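Local coordinates for protein vibralactone Cyclase (Boreostereum vibrans, PDB 6KD0) that probably catalyses, as an alpha/beta-hydrolase-fold enzyme, the cyclization that forms the fused bicyclic beta-lactone of vibralactone, at residues Leu316-Met320 with Lys321-Lys325; Ala40-Glu44 with Val45-Asn49; Ser141-Thr144 with Gly145-Val149; Tyr243-Asn246 with Glu247-Asn250; Pro28-Pro31 with Phe32-Leu35. All coordinates share one frame; numbering follows the deposited sequence.

Interaction 1 (Leu316-Met320 with Lys321-Lys325)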
loop_
_atom_site.group_PDB
_atom_site.type_symbol
_atom_site.label_atom_id
_atom_site.label_comp_id
_atom_site.label_asym_id
_atom_site.label_seq_id
_atom_site.Cartn_x
_atom_site.Cartn_y
_atom_site.Cartn_z
ATOM N N LEU A 316 9.696 -9.498 -2.931
ATOM C CA LEU A 316 10.941 -10.209 -2.715
ATOM C C LEU A 316 11.167 -11.335 -3.711
ATOM O O LEU A 316 12.314 -11.757 -3.887
ATOM C CB LEU A 316 10.980 -10.765 -1.292
ATOM C CG LEU A 316 11.527 -9.762 -0.272
ATOM C CD1 LEU A 316 10.496 -8.652 0.075
ATOM C CD2 LEU A 316 12.005 -10.472 0.962
ATOM N N PHE A 317 10.118 -11.824 -4.372
ATOM C CA PHE A 317 10.247 -12.964 -5.274
ATOM C C PHE A 317 9.500 -12.700 -6.573
ATOM O O PHE A 317 8.767 -13.551 -7.066
ATOM C CB PHE A 317 9.731 -14.230 -4.597
ATOM C CG PHE A 317 10.389 -14.516 -3.278
ATOM C CD1 PHE A 317 11.644 -15.088 -3.232
ATOM C CD2 PHE A 317 9.763 -14.189 -2.082
ATOM C CE1 PHE A 317 12.271 -15.348 -2.020
ATOM C CE2 PHE A 317 10.381 -14.447 -0.857
ATOM C CZ PHE A 317 11.640 -15.024 -0.827
ATOM N N ARG A 318 9.679 -11.510 -7.154
ATOM C CA ARG A 318 8.886 -11.133 -8.323
ATOM C C ARG A 318 9.067 -12.100 -9.490
ATOM O O ARG A 318 8.175 -12.206 -10.339
ATOM C CB ARG A 318 9.230 -9.706 -8.767
ATOM C CG ARG A 318 8.312 -9.157 -9.883
ATOM C CD ARG A 318 6.855 -9.077 -9.400
ATOM N NE ARG A 318 6.759 -7.999 -8.411
ATOM C CZ ARG A 318 6.538 -6.724 -8.720
ATOM N NH1 ARG A 318 6.333 -6.369 -9.988
ATOM N NH2 ARG A 318 6.517 -5.795 -7.763
ATOM N N SER A 319 10.177 -12.838 -9.542
ATOM C CA SER A 319 10.386 -13.736 -10.673
ATOM C C SER A 319 9.467 -14.953 -10.611
ATOM O O SER A 319 9.308 -15.644 -11.622
ATOM C CB SER A 319 11.852 -14.164 -10.747
ATOM O OG SER A 319 12.212 -14.925 -9.608
ATOM N N MET A 320 8.845 -15.220 -9.462
ATOM C CA MET A 320 7.814 -16.246 -9.394
ATOM C C MET A 320 6.683 -15.890 -10.344
ATOM O O MET A 320 6.297 -14.722 -10.455
ATOM C CB MET A 320 7.252 -16.372 -7.975
ATOM C CG MET A 320 8.114 -17.102 -6.970
ATOM S SD MET A 320 7.321 -17.085 -5.349
ATOM C CE MET A 320 6.019 -18.296 -5.562
ATOM N N LYS A 321 6.156 -16.899 -11.044
ATOM C CA LYS A 321 4.969 -16.673 -11.865
ATOM C C LYS A 321 3.803 -16.181 -11.011
ATOM O O LYS A 321 3.037 -15.305 -11.434
ATOM C CB LYS A 321 4.593 -17.953 -12.614
ATOM C CG LYS A 321 5.640 -18.392 -13.630
ATOM C CD LYS A 321 5.616 -19.903 -13.868
ATOM C CE LYS A 321 5.503 -20.732 -12.576
ATOM N NZ LYS A 321 6.616 -20.521 -11.611
ATOM N N LEU A 322 3.681 -16.708 -9.791
ATOM C CA LEU A 322 2.622 -16.270 -8.881
ATOM C C LEU A 322 2.770 -14.798 -8.499
ATOM O O LEU A 322 1.769 -14.076 -8.390
ATOM C CB LEU A 322 2.628 -17.144 -7.630
ATOM C CG LEU A 322 1.382 -17.125 -6.753
ATOM C CD1 LEU A 322 0.131 -17.513 -7.548
ATOM C CD2 LEU A 322 1.582 -18.050 -5.579
ATOM N N ALA A 323 4.008 -14.348 -8.264
ATOM C CA ALA A 323 4.269 -12.947 -7.938
ATOM C C ALA A 323 3.933 -12.039 -9.112
ATOM O O ALA A 323 3.376 -10.946 -8.935
ATOM C CB ALA A 323 5.730 -12.780 -7.519
ATOM N N GLN A 324 4.276 -12.470 -10.327
ATOM C CA GLN A 324 3.895 -11.694 -11.497
ATOM C C GLN A 324 2.383 -11.606 -11.599
ATOM O O GLN A 324 1.838 -10.561 -11.973
ATOM C CB GLN A 324 4.504 -12.313 -12.754
ATOM C CG GLN A 324 5.979 -11.980 -12.882
ATOM C CD GLN A 324 6.721 -12.951 -13.772
ATOM O OE1 GLN A 324 7.496 -13.787 -13.304
ATOM N NE2 GLN A 324 6.478 -12.852 -15.057
ATOM N N LYS A 325 1.683 -12.679 -11.229
ATOM C CA LYS A 325 0.225 -12.630 -11.294
ATOM C C LYS A 325 -0.317 -11.652 -10.261
ATOM O O LYS A 325 -1.274 -10.916 -10.532
ATOM C CB LYS A 325 -0.362 -14.025 -11.093
ATOM C CG LYS A 325 -1.854 -14.086 -11.352
ATOM C CD LYS A 325 -2.370 -15.521 -11.378
ATOM C CE LYS A 325 -3.901 -15.572 -11.409
ATOM N NZ LYS A 325 -4.450 -16.235 -10.184
#
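One backbone bond ties M320 to the helix that follows, and a second, within the loop, shapes the approach. Q324 N donates to M320 O over 3.0 Å with an N-H...O angle of 163°, the i to i+4 bond of the opening turn of helix 321-338, for which M320 is the N-cap residue. Inside the loop, M320 N reaches back to F317 O at 2.9 Å and closes a type I beta turn from F317 to M320.

Close van der Waals packing fills the inner side of this bend. The methyl of A323 points into it against backbone atoms, 3.2 Å from F317 O and 3.6 Å from R318 CA, a tight place that suits alanine. Apolar contacts follow: M320 CB lies 3.9 Å from A323 CB. The M320 chain starts beside its own backbone N (chi1 -77°), runs straight past CG and bends at its last torsion (75°), bringing CE alongside L322 CB at 4.1 Å. Flexible methionine thus follows the curve, and beyond it lie F18 and V21 of helix 18-24.

The polar share belongs mainly to R318. Its aliphatic part passes the A323 backbone, CD lying 4.0 Å from A323 O, while NE bonds to H314 O and NH2 makes a salt bridge with D117. Turn and N-cap together join helix 313-316 to helix 321-338, the last helix of this alpha/beta-hydrolase chain.

Interaction 2 (Ala40-Glu44 with Val45-Asn49)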
loop_
_atom_site.group_PDB
_atom_site.type_symbol
_atom_site.label_atom_id
_atom_site.label_comp_id
_atom_site.label_asym_id
_atom_site.label_seq_id
_atom_site.Cartn_x
_atom_site.Cartn_y
_atom_site.Cartn_z
ATOM N N ALA A 40 19.202 -1.420 5.108
ATOM C CA ALA A 40 20.270 -1.771 4.170
ATOM C C ALA A 40 19.876 -2.947 3.297
ATOM O O ALA A 40 20.313 -3.040 2.144
ATOM C CB ALA A 40 21.562 -2.094 4.925
ATOM N N PHE A 41 19.078 -3.878 3.837
ATOM C CA PHE A 41 18.668 -5.042 3.059
ATOM C C PHE A 41 17.758 -4.628 1.918
ATOM O O PHE A 41 17.859 -5.153 0.792
ATOM C CB PHE A 41 17.952 -6.055 3.959
ATOM C CG PHE A 41 17.510 -7.313 3.234
ATOM C CD1 PHE A 41 18.450 -8.199 2.711
ATOM C CD2 PHE A 41 16.164 -7.608 3.084
ATOM C CE1 PHE A 41 18.051 -9.347 2.047
ATOM C CE2 PHE A 41 15.758 -8.772 2.423
ATOM C CZ PHE A 41 16.700 -9.635 1.903
ATOM N N TRP A 42 16.820 -3.717 2.207
ATOM C CA TRP A 42 15.983 -3.191 1.131
ATOM C C TRP A 42 16.813 -2.396 0.127
ATOM O O TRP A 42 16.603 -2.509 -1.086
ATOM C CB TRP A 42 14.838 -2.349 1.706
ATOM C CG TRP A 42 13.686 -3.234 2.072
ATOM C CD1 TRP A 42 13.539 -3.947 3.220
ATOM C CD2 TRP A 42 12.551 -3.546 1.248
ATOM N NE1 TRP A 42 12.370 -4.685 3.170
ATOM C CE2 TRP A 42 11.744 -4.446 1.972
ATOM C CE3 TRP A 42 12.138 -3.142 -0.025
ATOM C CZ2 TRP A 42 10.540 -4.946 1.468
ATOM C CZ3 TRP A 42 10.956 -3.634 -0.527
ATOM C CH2 TRP A 42 10.163 -4.530 0.222
ATOM N N ASP A 43 17.784 -1.616 0.611
ATOM C CA ASP A 43 18.587 -0.776 -0.283
ATOM C C ASP A 43 19.544 -1.594 -1.157
ATOM O O ASP A 43 19.844 -1.206 -2.295
ATOM C CB ASP A 43 19.373 0.241 0.543
ATOM C CG ASP A 43 20.170 1.204 -0.316
ATOM O OD1 ASP A 43 19.555 1.981 -1.078
ATOM O OD2 ASP A 43 21.417 1.179 -0.220
ATOM N N GLU A 44 20.050 -2.711 -0.640
ATOM C CA GLU A 44 21.161 -3.423 -1.264
ATOM C C GLU A 44 20.737 -4.701 -1.962
ATOM O O GLU A 44 21.421 -5.146 -2.892
ATOM C CB GLU A 44 22.235 -3.741 -0.210
ATOM C CG GLU A 44 22.983 -2.487 0.260
ATOM C CD GLU A 44 23.716 -2.647 1.594
ATOM O OE1 GLU A 44 23.931 -3.792 2.050
ATOM O OE2 GLU A 44 24.070 -1.612 2.195
ATOM N N VAL A 45 19.619 -5.293 -1.551
ATOM C CA VAL A 45 19.223 -6.587 -2.077
ATOM C C VAL A 45 17.847 -6.488 -2.724
ATOM O O VAL A 45 17.693 -6.792 -3.910
ATOM C CB VAL A 45 19.241 -7.676 -0.983
ATOM C CG1 VAL A 45 18.754 -9.011 -1.562
ATOM C CG2 VAL A 45 20.645 -7.842 -0.423
ATOM N N VAL A 46 16.835 -6.045 -1.970
ATOM C CA VAL A 46 15.463 -6.212 -2.459
ATOM C C VAL A 46 15.208 -5.326 -3.674
ATOM O O VAL A 46 14.753 -5.803 -4.722
ATOM C CB VAL A 46 14.441 -5.943 -1.340
ATOM C CG1 VAL A 46 13.050 -6.157 -1.869
ATOM C CG2 VAL A 46 14.689 -6.867 -0.168
ATOM N N ILE A 47 15.491 -4.035 -3.563
ATOM C CA ILE A 47 15.180 -3.123 -4.665
ATOM C C ILE A 47 16.124 -3.371 -5.839
ATOM O O ILE A 47 15.646 -3.413 -6.982
ATOM C CB ILE A 47 15.206 -1.653 -4.211
ATOM C CG1 ILE A 47 14.120 -1.419 -3.152
ATOM C CG2 ILE A 47 14.940 -0.717 -5.404
ATOM C CD1 ILE A 47 14.228 -0.090 -2.448
ATOM N N PRO A 48 17.442 -3.547 -5.639
ATOM C CA PRO A 48 18.292 -3.866 -6.804
ATOM C C PRO A 48 17.851 -5.112 -7.546
ATOM O O PRO A 48 17.812 -5.105 -8.785
ATOM C CB PRO A 48 19.685 -4.025 -6.181
ATOM C CG PRO A 48 19.647 -3.089 -5.036
ATOM C CD PRO A 48 18.268 -3.291 -4.448
ATOM N N ASN A 49 17.480 -6.173 -6.829
ATOM C CA ASN A 49 17.048 -7.406 -7.490
ATOM C C ASN A 49 15.687 -7.237 -8.164
ATOM O O ASN A 49 15.460 -7.751 -9.273
ATOM C CB ASN A 49 16.996 -8.558 -6.481
ATOM C CG ASN A 49 18.380 -9.054 -6.067
ATOM O OD1 ASN A 49 19.408 -8.650 -6.613
ATOM N ND2 ASN A 49 18.403 -9.940 -5.085
#
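F41 O accepts two amides, those of V45 and V46, where helix 35-54 widens into a pi-type turn. V46 N, five residues on, lies in the carbonyl plane at 3.1 Å; V45 N is nearer, 2.9 Å, but sits above that plane and is less straight, with an N-H...O angle of 144°. The next bond, I47 N to W42 O at 3.1 Å, again spans five residues. Beyond it P48 has no N-H to offer, and the helix kinks there, with P48 CG packed 3.3 Å from D43 O.

Aromatic rings and branched side chains pack outside this backbone. The two methyls of V46 part between two rings, and beta-branching suits that fork: CG2 touches F41 CE2 at 3.4 Å, whereas CG1 reaches W42. F41, its CG turned beside the carbonyl carbon (chi1 -179°), also lies against V45, CE1 to CB 3.7 Å. A serine in place of F41 would remove the ring and probably leave V45 and V46 CG2 without their apolar partner on that side. W42 also packs on M315 and L316. Over one face of its indole, V46 CG1 makes a CH-pi contact, 3.8 Å from the centroid of the six-membered ring.

Interaction 3 (Ser141-Thr144 with Gly145-Val149)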
loop_
_atom_site.group_PDB
_atom_site.type_symbol
_atom_site.label_atom_id
_atom_site.label_comp_id
_atom_site.label_asym_id
_atom_site.label_seq_id
_atom_site.Cartn_x
_atom_site.Cartn_y
_atom_site.Cartn_z
ATOM N N SER A 141 7.530 9.905 15.027
ATOM C CA SER A 141 6.454 9.047 15.541
ATOM C C SER A 141 5.153 9.279 14.781
ATOM O O SER A 141 4.909 10.378 14.269
ATOM C CB SER A 141 6.212 9.321 17.029
ATOM O OG SER A 141 7.410 9.098 17.740
ATOM N N SER A 142 4.304 8.245 14.742
ATOM C CA SER A 142 2.939 8.404 14.246
ATOM C C SER A 142 2.243 9.514 15.035
ATOM O O SER A 142 2.378 9.570 16.257
ATOM C CB SER A 142 2.164 7.087 14.393
ATOM O OG SER A 142 0.766 7.269 14.152
ATOM N N PRO A 143 1.454 10.385 14.393
ATOM C CA PRO A 143 1.001 10.327 13.002
ATOM C C PRO A 143 1.782 11.176 12.008
ATOM O O PRO A 143 1.191 11.652 11.027
ATOM C CB PRO A 143 -0.437 10.834 13.104
ATOM C CG PRO A 143 -0.375 11.860 14.221
ATOM C CD PRO A 143 0.754 11.443 15.147
ATOM N N THR A 144 3.098 11.311 12.170
ATOM C CA THR A 144 3.845 12.151 11.234
ATOM C C THR A 144 3.802 11.582 9.826
ATOM O O THR A 144 3.551 12.310 8.861
ATOM C CB THR A 144 5.286 12.334 11.695
ATOM O OG1 THR A 144 5.257 12.987 12.968
ATOM C CG2 THR A 144 6.054 13.180 10.675
ATOM N N GLY A 145 4.037 10.277 9.691
ATOM C CA GLY A 145 3.996 9.669 8.368
ATOM C C GLY A 145 2.650 9.844 7.692
ATOM O O GLY A 145 2.570 10.223 6.515
ATOM N N ALA A 146 1.568 9.604 8.443
ATOM C CA ALA A 146 0.220 9.763 7.910
ATOM C C ALA A 146 -0.050 11.204 7.490
ATOM O O ALA A 146 -0.648 11.455 6.435
ATOM C CB ALA A 146 -0.803 9.289 8.942
ATOM N N LYS A 147 0.382 12.171 8.306
ATOM C CA LYS A 147 0.188 13.568 7.945
ATOM C C LYS A 147 0.970 13.931 6.685
ATOM O O LYS A 147 0.468 14.686 5.850
ATOM C CB LYS A 147 0.560 14.475 9.116
ATOM C CG LYS A 147 -0.481 14.454 10.248
ATOM C CD LYS A 147 -0.172 15.527 11.302
ATOM C CE LYS A 147 -1.142 15.463 12.478
ATOM N NZ LYS A 147 -2.569 15.474 12.028
ATOM N N ASP A 148 2.194 13.396 6.518
ATOM C CA ASP A 148 2.939 13.617 5.273
ATOM C C ASP A 148 2.201 13.028 4.078
ATOM O O ASP A 148 2.118 13.658 3.019
ATOM C CB ASP A 148 4.336 13.000 5.341
ATOM C CG ASP A 148 5.289 13.759 6.274
ATOM O OD1 ASP A 148 4.926 14.827 6.821
ATOM O OD2 ASP A 148 6.421 13.262 6.454
ATOM N N VAL A 149 1.687 11.808 4.224
ATOM C CA VAL A 149 0.935 11.186 3.134
ATOM C C VAL A 149 -0.256 12.057 2.761
ATOM O O VAL A 149 -0.560 12.269 1.573
ATOM C CB VAL A 149 0.505 9.765 3.543
ATOM C CG1 VAL A 149 -0.504 9.185 2.546
ATOM C CG2 VAL A 149 1.750 8.844 3.661
#
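P143 and K147 lie side by side and point the same way, P143 CG meeting K147 CE at 4.1 Å. With CG anti to the carbonyl carbon (chi1 -74°), the lysine brings that atom to 3.4 Å from P143 O before the chain runs out along the ring; its aliphatic length packs while the ammonium can stay near the surface. Between their backbones K147 N donates to P143 O at 2.9 Å, with an N-H...O angle of 162°. P143 follows a cis peptide bond and is the N-cap residue, a place where a proline's missing N-H costs the helix nothing.

One residue on, the backbone bond repeats: D148 N donates to T144 O at 2.9 Å. D148 CG lies 3.4 Å from the same oxygen, its carboxylate engaged in a salt bridge with R135. T144 turns its hydroxyl back toward the loop: OG1 donates to S141 O at 2.9 Å, an oxygen that also receives T144 N. A valine at T144 would lack that hydroxyl and would probably cost S141 O one of its two bonds from this residue, tying the loop less firmly to the helix start.

Helix 144-158 belongs to the crossover from strand 128-132 to strand 171-176; A146 rests on L182 and W189 of helix 178-192, while V149 touches L182 and Y134.

Interaction 4 (Tyr243-Asn246 with Glu247-Asn250)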
loop_
_atom_site.group_PDB
_atom_site.type_symbol
_atom_site.label_atom_id
_atom_site.label_comp_id
_atom_site.label_asym_id
_atom_site.label_seq_id
_atom_site.Cartn_x
_atom_site.Cartn_y
_atom_site.Cartn_z
ATOM N N TYR A 243 4.749 -6.531 16.223
ATOM C CA TYR A 243 4.775 -5.787 17.484
ATOM C C TYR A 243 5.942 -4.801 17.525
ATOM O O TYR A 243 5.815 -3.689 18.062
ATOM C CB TYR A 243 4.851 -6.763 18.666
ATOM C CG TYR A 243 3.506 -7.306 19.091
ATOM C CD1 TYR A 243 2.686 -7.959 18.182
ATOM C CD2 TYR A 243 3.049 -7.150 20.397
ATOM C CE1 TYR A 243 1.440 -8.458 18.558
ATOM C CE2 TYR A 243 1.814 -7.642 20.789
ATOM C CZ TYR A 243 1.015 -8.299 19.865
ATOM O OH TYR A 243 -0.219 -8.789 20.236
ATOM N N TRP A 244 7.088 -5.183 16.957
ATOM C CA TRP A 244 8.233 -4.274 16.974
ATOM C C TRP A 244 7.966 -3.031 16.122
ATOM O O TRP A 244 8.297 -1.912 16.527
ATOM C CB TRP A 244 9.491 -5.023 16.519
ATOM C CG TRP A 244 10.773 -4.234 16.542
ATOM C CD1 TRP A 244 11.447 -3.772 17.641
ATOM C CD2 TRP A 244 11.561 -3.870 15.406
ATOM N NE1 TRP A 244 12.601 -3.123 17.248
ATOM C CE2 TRP A 244 12.690 -3.171 15.882
ATOM C CE3 TRP A 244 11.410 -4.053 14.027
ATOM C CZ2 TRP A 244 13.671 -2.666 15.030
ATOM C CZ3 TRP A 244 12.386 -3.556 13.185
ATOM C CH2 TRP A 244 13.502 -2.869 13.691
ATOM N N PHE A 245 7.374 -3.205 14.932
ATOM C CA PHE A 245 7.071 -2.051 14.087
ATOM C C PHE A 245 6.032 -1.139 14.747
ATOM O O PHE A 245 6.114 0.097 14.636
ATOM C CB PHE A 245 6.601 -2.508 12.695
ATOM C CG PHE A 245 7.719 -2.957 11.779
ATOM C CD1 PHE A 245 8.709 -2.075 11.374
ATOM C CD2 PHE A 245 7.756 -4.262 11.298
ATOM C CE1 PHE A 245 9.742 -2.496 10.523
ATOM C CE2 PHE A 245 8.781 -4.684 10.451
ATOM C CZ PHE A 245 9.776 -3.799 10.072
ATOM N N ASN A 246 5.038 -1.731 15.428
ATOM C CA ASN A 246 4.080 -0.922 16.188
ATOM C C ASN A 246 4.787 -0.120 17.271
ATOM O O ASN A 246 4.468 1.054 17.506
ATOM C CB ASN A 246 3.003 -1.811 16.834
ATOM C CG ASN A 246 2.075 -2.439 15.818
ATOM O OD1 ASN A 246 1.787 -1.859 14.788
ATOM N ND2 ASN A 246 1.571 -3.627 16.132
ATOM N N GLU A 247 5.735 -0.752 17.966
ATOM C CA GLU A 247 6.501 -0.058 18.996
ATOM C C GLU A 247 7.352 1.075 18.418
ATOM O O GLU A 247 7.423 2.163 18.997
ATOM C CB GLU A 247 7.382 -1.069 19.733
ATOM C CG GLU A 247 8.248 -0.428 20.805
ATOM C CD GLU A 247 9.096 -1.438 21.545
ATOM O OE1 GLU A 247 9.553 -1.113 22.661
ATOM O OE2 GLU A 247 9.304 -2.550 21.013
ATOM N N LEU A 248 8.017 0.836 17.285
ATOM C CA LEU A 248 8.820 1.885 16.656
ATOM C C LEU A 248 7.949 3.077 16.278
ATOM O O LEU A 248 8.384 4.236 16.358
ATOM C CB LEU A 248 9.529 1.340 15.417
ATOM C CG LEU A 248 10.645 0.299 15.549
ATOM C CD1 LEU A 248 11.109 -0.094 14.155
ATOM C CD2 LEU A 248 11.805 0.838 16.361
ATOM N N ALA A 249 6.706 2.813 15.871
ATOM C CA ALA A 249 5.847 3.908 15.430
ATOM C C ALA A 249 5.404 4.787 16.601
ATOM O O ALA A 249 5.060 5.963 16.401
ATOM C CB ALA A 249 4.635 3.359 14.685
ATOM N N ASN A 250 5.369 4.224 17.804
ATOM C CA ASN A 250 5.183 4.975 19.042
ATOM C C ASN A 250 4.022 5.975 18.993
ATOM O O ASN A 250 4.210 7.161 19.269
ATOM C CB ASN A 250 6.480 5.693 19.390
ATOM C CG ASN A 250 6.476 6.264 20.794
ATOM O OD1 ASN A 250 5.991 5.630 21.714
ATOM N ND2 ASN A 250 6.996 7.468 20.952
#
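The closing turns of helix 239-249 carry a CH-pi contact between L248 and W244, one turn apart. L248 CD1 stands over one face of the indole, 3.6 Å from the centroid of the six-membered ring and only 7° off its normal. The tryptophan swings CG opposite its backbone N (chi1 -177°), which carries the ring outward with one face turned toward the next turn, where L248 lies; a broad flat ring and a branched aliphatic side chain fit each other well. The same CD1 approaches F245 CD1 at 4.2 Å, so it is shared by two aromatic residues. E247 comes past the pyrrole side, OE2 4.2 Å from W244 CD1, with its carboxylate plane almost perpendicular to the indole.

The helix is part of the long excursion between strands 203-207 and 273-278 of the alpha/beta-hydrolase sheet, a place where relatives of this fold often carry cap elements. W244 also meets F32 edge-to-face and packs on L35 and R38 of helix 35-54.

Regular i to i+4 bonds hold the backbone: E247 N to Y243 O and L248 N to W244 O, both 2.9 Å, then A249 N to F245 O at 3.0 Å, already more bent at 144°. The last, N250 N to N246 O, is weak at 3.3 Å, and N250 takes a positive phi, which asparagine tolerates better than most residues.

Interaction 5 (Pro28-Pro31 with Phe32-Leu35)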
loop_
_atom_site.group_PDB
_atom_site.type_symbol
_atom_site.label_atom_id
_atom_site.label_comp_id
_atom_site.label_asym_id
_atom_site.label_seq_id
_atom_site.Cartn_x
_atom_site.Cartn_y
_atom_site.Cartn_z
ATOM N N PRO A 28 19.470 -14.036 6.961
ATOM C CA PRO A 28 20.593 -13.581 7.787
ATOM C C PRO A 28 20.736 -14.473 9.009
ATOM O O PRO A 28 19.794 -15.137 9.448
ATOM C CB PRO A 28 20.197 -12.152 8.175
ATOM C CG PRO A 28 18.698 -12.205 8.194
ATOM C CD PRO A 28 18.325 -13.108 7.040
ATOM N N THR A 29 21.947 -14.493 9.556
ATOM C CA THR A 29 22.196 -15.311 10.738
ATOM C C THR A 29 21.729 -14.642 12.029
ATOM O O THR A 29 21.602 -15.328 13.045
ATOM C CB THR A 29 23.683 -15.656 10.828
ATOM O OG1 THR A 29 24.469 -14.459 10.707
ATOM C CG2 THR A 29 24.060 -16.638 9.709
ATOM N N ASP A 30 21.443 -13.335 11.991
ATOM C CA ASP A 30 20.941 -12.599 13.156
ATOM C C ASP A 30 19.616 -13.182 13.636
ATOM O O ASP A 30 18.694 -13.320 12.830
ATOM C CB ASP A 30 20.672 -11.137 12.789
ATOM C CG ASP A 30 21.914 -10.304 12.678
ATOM O OD1 ASP A 30 22.998 -10.766 13.084
ATOM O OD2 ASP A 30 21.792 -9.160 12.196
ATOM N N PRO A 31 19.445 -13.446 14.936
ATOM C CA PRO A 31 18.095 -13.784 15.422
ATOM C C PRO A 31 17.082 -12.690 15.142
ATOM O O PRO A 31 15.940 -12.984 14.773
ATOM C CB PRO A 31 18.300 -13.985 16.932
ATOM C CG PRO A 31 19.771 -14.228 17.093
ATOM C CD PRO A 31 20.433 -13.431 16.030
ATOM N N PHE A 32 17.478 -11.430 15.289
ATOM C CA PHE A 32 16.600 -10.295 14.997
ATOM C C PHE A 32 17.449 -9.147 14.454
ATOM O O PHE A 32 18.046 -8.379 15.226
ATOM C CB PHE A 32 15.794 -9.864 16.221
ATOM C CG PHE A 32 14.630 -8.972 15.890
ATOM C CD1 PHE A 32 14.811 -7.607 15.739
ATOM C CD2 PHE A 32 13.356 -9.502 15.715
ATOM C CE1 PHE A 32 13.741 -6.777 15.428
ATOM C CE2 PHE A 32 12.276 -8.678 15.405
ATOM C CZ PHE A 32 12.474 -7.310 15.259
ATOM N N PRO A 33 17.519 -8.993 13.135
ATOM C CA PRO A 33 18.331 -7.932 12.540
ATOM C C PRO A 33 17.880 -6.562 13.012
ATOM O O PRO A 33 16.671 -6.307 13.129
ATOM C CB PRO A 33 18.087 -8.100 11.032
ATOM C CG PRO A 33 17.613 -9.496 10.870
ATOM C CD PRO A 33 16.886 -9.858 12.122
ATOM N N PRO A 34 18.819 -5.656 13.280
ATOM C CA PRO A 34 18.464 -4.301 13.721
ATOM C C PRO A 34 17.932 -3.473 12.556
ATOM O O PRO A 34 18.049 -3.852 11.391
ATOM C CB PRO A 34 19.789 -3.735 14.237
ATOM C CG PRO A 34 20.841 -4.469 13.435
ATOM C CD PRO A 34 20.275 -5.831 13.110
ATOM N N LEU A 35 17.341 -2.320 12.899
ATOM C CA LEU A 35 16.688 -1.490 11.887
ATOM C C LEU A 35 17.633 -1.123 10.748
ATOM O O LEU A 35 17.248 -1.166 9.567
ATOM C CB LEU A 35 16.120 -0.217 12.525
ATOM C CG LEU A 35 15.346 0.678 11.555
ATOM C CD1 LEU A 35 14.297 -0.104 10.754
ATOM C CD2 LEU A 35 14.703 1.797 12.320
#
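A surface packing of prolines, with no hydrogen bond between its halves, joins P28 and D30 to P33 and P34 in the loop that leads from helix 18-24 to helix 35-54. P28 and P33 meet through their ring carbons, CG to CG 4.0 Å, their side chains crossing at about a right angle. D30 lies against the same proline: its CB is 4.0 Å from P33 CG. Its CG stands opposite the carbonyl carbon (chi1 -76°), which sends the carboxylate along the chain, where OD2 comes to 3.7 Å from P33 CA and 3.8 Å from P34 CD. Carbons next to a proline nitrogen or a carbonyl are slightly polarised, and these approaches are probably mildly favourable, though they are no more than van der Waals contacts.

P28, P31, P33 and P34 bring no N-H of their own, which suits a bend with no backbone bonds across it, and their closed rings limit its movement. F32 sends its ring the other way, its CG anti to the N (chi1 -164°), although its CB still touches P31 O at 3.4 Å. The ring meets R38 in a cation-pi contact.

P34 is the N-cap residue of helix 35-54, and P33 O accepts a hydrogen bond from R38 NE, fastening the loop to the helix it introduces. F32 also lies against K240 and E241 of helix 239-249, while L35, at the start of helix 35-54, touches the loop residues A107 and P138.

Along the chain the order is interaction 5, 2, 3, 4, 1. Interactions 5 and 2, centres 15 Å apart, are the approach and body of helix 35-54, which serves as a bridge. At its start W244 of interaction 4 packs on F32 and L35 of interaction 5; further along, W42 and V46 of interaction 2 receive L316 of interaction 1. Interactions 3 and 4, centres 14 Å apart, meet through a probable hydrogen bond from S142 N to A249 O. Interactions 1 and 3 lie on opposite sides of the chain's centre, their own centres about 31 Å apart. N-terminal segments are thus knitted to helices of the alpha/beta-hydrolase fold around its central sheet.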